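Local atomic coordinates of endosialidase (Enterobacteria phage phi92, PDB entry 4HIZ), a protein that probably cleaves internal alpha-2,8 and alpha-2,9 linkages of polysialic acid as a phage endosialidase. Residues A[476-479]-A[484-487]; A[89-92]-A[97-100]. One frame throughout, in Å; residues are numbered along the deposited sequence.

Contact 1 of 2, residues A[476-479]-A[484-487]. With NA (sodium ion), chain B; EDO (1,2-ethanediol), chain L.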
ATOM      1  N   SER A 476      26.428   5.467   0.027  1.00  9.04           N
ATOM      2  CA  SER A 476      27.250   4.298   0.361  1.00  9.74           C
ATOM      3  C   SER A 476      27.285   3.395  -0.863  1.00  9.94           C
ATOM      4  O   SER A 476      26.338   3.403  -1.679  1.00 11.31           O
ATOM      5  CB  SER A 476      26.572   3.617   1.544  1.00 11.00           C
ATOM      6  OG  SER A 476      27.309   2.491   1.983  1.00 12.57           O
ATOM      7  N   VAL A 477      28.363   2.620  -1.018  1.00  9.48           N
ATOM      8  CA  VAL A 477      28.497   1.732  -2.186  1.00  9.51           C
ATOM      9  C   VAL A 477      28.678   0.302  -1.756  1.00  9.87           C
ATOM     10  O   VAL A 477      29.476   0.005  -0.840  1.00 10.81           O
ATOM     11  CB  VAL A 477      29.716   2.165  -3.054  1.00 10.08           C
ATOM     12  CG1 VAL A 477      30.062   1.096  -4.149  1.00 10.20           C
ATOM     13  CG2 VAL A 477      29.424   3.585  -3.682  1.00 10.64           C
ATOM     14  N   CYS A 478      27.975  -0.611  -2.436  1.00  9.48           N
ATOM     15  CA  CYS A 478      28.261  -2.029  -2.211  1.00 10.50           C
ATOM     16  C   CYS A 478      28.155  -2.780  -3.540  1.00 11.23           C
ATOM     17  O   CYS A 478      27.757  -2.206  -4.563  1.00 11.87           O
ATOM     18  CB  CYS A 478      27.291  -2.632  -1.170  1.00 12.29           C
ATOM     19  SG  CYS A 478      25.539  -2.531  -1.686  1.00 13.79           S
ATOM     20  N   VAL A 479      28.530  -4.064  -3.536  1.00 11.10           N
ATOM     21  CA  VAL A 479      28.575  -4.818  -4.786  1.00 11.13           C
ATOM     22  C   VAL A 479      27.984  -6.181  -4.574  1.00 10.76           C
ATOM     23  O   VAL A 479      28.240  -6.830  -3.543  1.00 13.45           O
ATOM     24  CB  VAL A 479      30.069  -4.978  -5.251  1.00 12.41           C
ATOM     25  CG1 VAL A 479      30.226  -5.989  -6.406  1.00 14.26           C
ATOM     26  CG2 VAL A 479      30.620  -3.614  -5.685  1.00 12.55           C
ATOM     27  N   LEU A 484      27.129  -3.184  -9.248  1.00 10.09           N
ATOM     28  CA  LEU A 484      27.585  -2.293  -8.176  1.00 10.59           C
ATOM     29  C   LEU A 484      26.398  -1.353  -7.843  1.00 10.67           C
ATOM     30  O   LEU A 484      25.637  -0.989  -8.737  1.00 11.45           O
ATOM     31  CB  LEU A 484      28.784  -1.502  -8.704  1.00 11.57           C
ATOM     32  CG  LEU A 484      29.279  -0.364  -7.786  1.00 12.73           C
ATOM     33  CD1 LEU A 484      30.816  -0.164  -7.974  1.00 13.55           C
ATOM     34  CD2 LEU A 484      28.544   0.964  -8.041  1.00 13.15           C
ATOM     35  N   TYR A 485      26.234  -0.993  -6.573  1.00  9.82           N
ATOM     36  CA  TYR A 485      25.125  -0.146  -6.122  1.00  9.23           C
ATOM     37  C   TYR A 485      25.680   1.079  -5.398  1.00 10.14           C
ATOM     38  O   TYR A 485      26.417   0.944  -4.416  1.00 11.01           O
ATOM     39  CB  TYR A 485      24.223  -0.899  -5.143  1.00  9.71           C
ATOM     40  CG  TYR A 485      23.695  -2.185  -5.758  1.00 10.17           C
ATOM     41  CD1 TYR A 485      24.459  -3.363  -5.713  1.00 10.64           C
ATOM     42  CD2 TYR A 485      22.446  -2.236  -6.383  1.00 11.34           C
ATOM     43  CE1 TYR A 485      24.024  -4.549  -6.291  1.00 11.34           C
ATOM     44  CE2 TYR A 485      22.002  -3.414  -6.943  1.00 11.87           C
ATOM     45  CZ  TYR A 485      22.777  -4.549  -6.896  1.00 10.91           C
ATOM     46  OH  TYR A 485      22.319  -5.732  -7.488  1.00 11.84           O
ATOM     47  N   TYR A 486      25.315   2.262  -5.893  1.00  8.67           N
ATOM     48  CA  TYR A 486      25.521   3.486  -5.110  1.00  9.10           C
ATOM     49  C   TYR A 486      24.160   3.820  -4.540  1.00  9.96           C
ATOM     50  O   TYR A 486      23.221   4.112  -5.302  1.00 10.27           O
ATOM     51  CB  TYR A 486      26.047   4.610  -6.003  1.00  9.31           C
ATOM     52  CG  TYR A 486      26.071   6.019  -5.373  1.00  8.92           C
ATOM     53  CD1 TYR A 486      26.592   6.232  -4.107  1.00  9.88           C
ATOM     54  CD2 TYR A 486      25.562   7.131  -6.062  1.00  9.06           C
ATOM     55  CE1 TYR A 486      26.670   7.484  -3.549  1.00  9.83           C
ATOM     56  CE2 TYR A 486      25.614   8.412  -5.520  1.00  9.53           C
ATOM     57  CZ  TYR A 486      26.168   8.576  -4.250  1.00  9.29           C
ATOM     58  OH  TYR A 486      26.221   9.834  -3.696  1.00  9.36           O
ATOM     59  N   ILE A 487      24.033   3.776  -3.222  1.00  9.53           N
ATOM     60  CA  ILE A 487      22.719   3.885  -2.592  1.00 10.00           C
ATOM     61  C   ILE A 487      22.790   5.138  -1.744  1.00 10.77           C
ATOM     62  O   ILE A 487      23.672   5.282  -0.874  1.00 10.49           O
ATOM     63  CB  ILE A 487      22.397   2.643  -1.730  1.00 10.02           C
ATOM     64  CG1 ILE A 487      22.587   1.387  -2.594  1.00 10.24           C
ATOM     65  CG2 ILE A 487      20.947   2.717  -1.152  1.00  9.96           C
ATOM     66  CD1 ILE A 487      22.158   0.083  -1.889  1.00 11.16           C
TER
HETATM   67 NA    NA B 826      29.707  -1.332   1.471  1.00 44.46          NA
HETATM   68  C1  EDO L 806      29.570  -6.774   0.064  1.00 29.27           C
HETATM   69  O1  EDO L 806      29.199  -6.096   1.262  1.00 21.85           O
HETATM   70  C2  EDO L 806      30.513  -5.960  -0.825  1.00 31.02           C
HETATM   71  O2  EDO L 806      29.954  -4.683  -1.064  1.00 26.18           O
HETATM   72  O   HOH W   1      31.602  -3.395   1.977  1.00 47.01           O
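Cys478 and Tyr485 face each other across an antiparallel beta hairpin as a hydrogen-bonded pair, and their side chains rise from the same side of the sheet. The sulfur sits between the backbone N and the carbonyl carbon (chi1 60°), which brings SG to 4.0 Å from Tyr485 CB; it meets the ring obliquely, 5.2 Å from its centroid, in a sulfur-aromatic contact. On the other strand, CG of Tyr485 stands anti to its carbonyl carbon (chi1 -57°), and Cys478 O lies at the edge of the ring, in its plane. The same carbonyl accepts Tyr485 N at 2.8 Å, while Cys478 N returns a bond to Tyr485 O. At the next hydrogen-bonded pair, two residues on, Ser476 and Ile487 likewise exchange two backbone bonds, Ile487 N to Ser476 O and Ser476 N to Ile487 O.

Val477, Val479, Leu484 and Tyr486 occupy the opposite face. Leu484 fits against both valines: its CG is 4.0 Å from Val477 CG1 and 4.1 Å from Val479 CG2. The Val477 and Tyr486 side chains cross at about a right angle, and Val477 CG2 touches CD1 of the ring. The outer edge of strand 473-480 is polar. Val477 O coordinates the sodium ion at 2.7 Å. Val479 N donates to O2 of an ethanediol probably left by crystallisation.

Within the catalytic beta-propeller, this hairpin belongs to a four-stranded antiparallel sheet, in which strand 483-490 also pairs with strand 516-523. Val477 and Leu484 pack on strand 407-413, where Phe411 stacks with Tyr486 and Tyr486 OH is hydrogen-bonded to Thr413 OG1. Cys478, Tyr485 and Ile487 instead pack against strand 96-104.

Contact 2 of 2, residues A[89-92]-A[97-100]; sequences KTFV and IYAP. With NA (sodium ion), chain B; EDO (1,2-ethanediol), chain L.
Phe91 and Tyr98 lay their rings nearly parallel but slid apart on one face of a beta-propeller hairpin, with planes at 16° and centroids 4.6 Å apart. The offset leaves Tyr98 CB above the Phe91 ring in a CH-pi contact, 3.7 Å from the centroid. Phe91 holds its ring there by placing CG between its own backbone N and carbonyl carbon (chi1 64°), which leans the ring across to the neighbouring strand. The apolar patch continues to Pro100, whose CG touches Phe91 CE2 obliquely. Pro100 also packs against the aliphatic part of Lys89, whose bent chain takes NZ to the carbonyl oxygens of Trp85, Gln87 and Cys148. On the reverse face, Val92 and Ile97 run side by side through CG2 and CG1.

Two backbone bonds join the aromatic pair: Tyr98 N to Phe91 O, at 2.8 Å, and the longer Phe91 N to Tyr98 O. Before Phe91, at Lys89 and Thr90, the first segment is loop, and the outer edge turns polar. Val92 N donates to O1 of the ethanediol, while Thr90 directs its carbonyl to the sodium ion, with O 2.7 Å from the metal.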
ATOM      1  N   LYS A  89      27.146   2.438   5.299  1.00 11.61           N
ATOM      2  CA  LYS A  89      26.691   1.249   6.019  1.00 11.18           C
ATOM      3  C   LYS A  89      26.230   0.117   5.136  1.00 10.57           C
ATOM      4  O   LYS A  89      25.885  -0.953   5.662  1.00 10.87           O
ATOM      5  CB  LYS A  89      25.473   1.617   6.917  1.00 11.37           C
ATOM      6  CG  LYS A  89      25.830   2.637   8.029  1.00  9.61           C
ATOM      7  CD  LYS A  89      24.629   2.895   8.941  1.00  9.94           C
ATOM      8  CE  LYS A  89      23.550   3.799   8.215  1.00 10.30           C
ATOM      9  NZ  LYS A  89      24.021   5.286   8.161  1.00 11.30           N
ATOM     10  N   THR A  90      26.154   0.324   3.822  1.00 10.07           N
ATOM     11  CA  THR A  90      25.592  -0.762   2.990  1.00 10.29           C
ATOM     12  C   THR A  90      26.455  -2.021   2.949  1.00 11.04           C
ATOM     13  O   THR A  90      27.674  -1.955   3.125  1.00 12.48           O
ATOM     14  CB  THR A  90      25.295  -0.309   1.540  1.00 11.33           C
ATOM     15  OG1 THR A  90      26.511   0.010   0.860  1.00 11.90           O
ATOM     16  CG2 THR A  90      24.307   0.869   1.518  1.00 11.62           C
ATOM     17  N   PHE A  91      25.818  -3.166   2.706  1.00 10.51           N
ATOM     18  CA  PHE A  91      26.551  -4.416   2.557  1.00  9.90           C
ATOM     19  C   PHE A  91      25.661  -5.451   1.895  1.00  9.88           C
ATOM     20  O   PHE A  91      24.436  -5.276   1.810  1.00 10.73           O
ATOM     21  CB  PHE A  91      27.085  -4.893   3.949  1.00 10.34           C
ATOM     22  CG  PHE A  91      25.999  -5.227   4.943  1.00 10.60           C
ATOM     23  CD1 PHE A  91      25.409  -6.507   4.971  1.00 11.35           C
ATOM     24  CD2 PHE A  91      25.528  -4.265   5.830  1.00 11.60           C
ATOM     25  CE1 PHE A  91      24.396  -6.792   5.898  1.00 12.43           C
ATOM     26  CE2 PHE A  91      24.515  -4.547   6.771  1.00 12.22           C
ATOM     27  CZ  PHE A  91      23.936  -5.821   6.803  1.00 12.49           C
ATOM     28  N   VAL A  92      26.295  -6.492   1.366  1.00 10.08           N
ATOM     29  CA  VAL A  92      25.596  -7.632   0.762  1.00 10.45           C
ATOM     30  C   VAL A  92      25.980  -8.875   1.563  1.00 11.20           C
ATOM     31  O   VAL A  92      27.180  -9.109   1.864  1.00 12.91           O
ATOM     32  CB  VAL A  92      25.983  -7.772  -0.719  1.00 11.03           C
ATOM     33  CG1 VAL A  92      25.266  -8.980  -1.374  1.00 12.27           C
ATOM     34  CG2 VAL A  92      25.654  -6.446  -1.490  1.00 10.95           C
ATOM     35  N   ILE A  97      20.793  -7.694  -0.490  1.00  9.65           N
ATOM     36  CA  ILE A  97      21.427  -6.373  -0.388  1.00 10.61           C
ATOM     37  C   ILE A  97      20.783  -5.602   0.764  1.00 10.68           C
ATOM     38  O   ILE A  97      19.560  -5.460   0.818  1.00 11.00           O
ATOM     39  CB  ILE A  97      21.246  -5.578  -1.702  1.00 10.95           C
ATOM     40  CG1 ILE A  97      21.771  -6.391  -2.893  1.00 12.39           C
ATOM     41  CG2 ILE A  97      21.970  -4.193  -1.620  1.00 10.67           C
ATOM     42  CD1 ILE A  97      21.168  -5.932  -4.238  1.00 14.10           C
ATOM     43  N   TYR A  98      21.616  -5.107   1.688  1.00 10.10           N
ATOM     44  CA  TYR A  98      21.141  -4.344   2.836  1.00 10.45           C
ATOM     45  C   TYR A  98      21.512  -2.880   2.697  1.00 10.60           C
ATOM     46  O   TYR A  98      22.678  -2.532   2.427  1.00 10.99           O
ATOM     47  CB  TYR A  98      21.783  -4.857   4.138  1.00  9.87           C
ATOM     48  CG  TYR A  98      21.345  -6.274   4.512  1.00 10.27           C
ATOM     49  CD1 TYR A  98      21.897  -7.404   3.880  1.00 10.53           C
ATOM     50  CD2 TYR A  98      20.419  -6.473   5.528  1.00 12.12           C
ATOM     51  CE1 TYR A  98      21.513  -8.677   4.255  1.00 12.20           C
ATOM     52  CE2 TYR A  98      20.007  -7.755   5.897  1.00 13.32           C
ATOM     53  CZ  TYR A  98      20.573  -8.845   5.265  1.00 13.67           C
ATOM     54  OH  TYR A  98      20.161 -10.094   5.643  1.00 14.12           O
ATOM     55  N   ALA A  99      20.513  -2.023   2.874  1.00 10.42           N
ATOM     56  CA  ALA A  99      20.721  -0.573   2.847  1.00  9.41           C
ATOM     57  C   ALA A  99      20.269   0.025   4.194  1.00 10.75           C
ATOM     58  O   ALA A  99      19.098   0.452   4.371  1.00  9.89           O
ATOM     59  CB  ALA A  99      19.897   0.078   1.667  1.00 10.11           C
ATOM     60  N   PRO A 100      21.192   0.074   5.166  1.00 10.59           N
ATOM     61  CA  PRO A 100      20.863   0.688   6.444  1.00  9.39           C
ATOM     62  C   PRO A 100      20.916   2.206   6.306  1.00  8.65           C
ATOM     63  O   PRO A 100      21.624   2.729   5.438  1.00  9.65           O
ATOM     64  CB  PRO A 100      22.005   0.216   7.377  1.00  9.75           C
ATOM     65  CG  PRO A 100      22.644  -0.968   6.620  1.00 10.72           C
ATOM     66  CD  PRO A 100      22.539  -0.516   5.174  1.00 10.62           C
TER
HETATM   67 NA    NA B 826      29.707  -1.332   1.471  1.00 44.46          NA
HETATM   68  C1  EDO L 806      29.570  -6.774   0.064  1.00 29.27           C
HETATM   69  O1  EDO L 806      29.199  -6.096   1.262  1.00 21.85           O
HETATM   70  C2  EDO L 806      30.513  -5.960  -0.825  1.00 31.02           C
HETATM   71  O2  EDO L 806      29.954  -4.683  -1.064  1.00 26.18           O
HETATM   72  O   HOH W   1      31.602  -3.395   1.977  1.00 47.01           O

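Both contacts are buried antiparallel hairpins of the catalytic beta-propeller, drawn from different sheets; their centres lie about 8 Å apart. Both pack on neighbours by both faces. Contact 1 is regular strand throughout, whereas contact 2 combines strand with loop at Lys89 and Thr90 and contains an offset aromatic pair with little ring overlap and a CH-pi contact. Between them Tyr485 CZ packs 3.4 Å from Ile97 CD1, and Ser476 OG lies 2.8 Å from Thr90 OG1 in a probable hydrogen bond. Their polar edges converge on shared partners: one carbonyl from each hairpin binds the same sodium ion, which also carries a water, and one ethanediol bridges amides of 476-479 and 89-92.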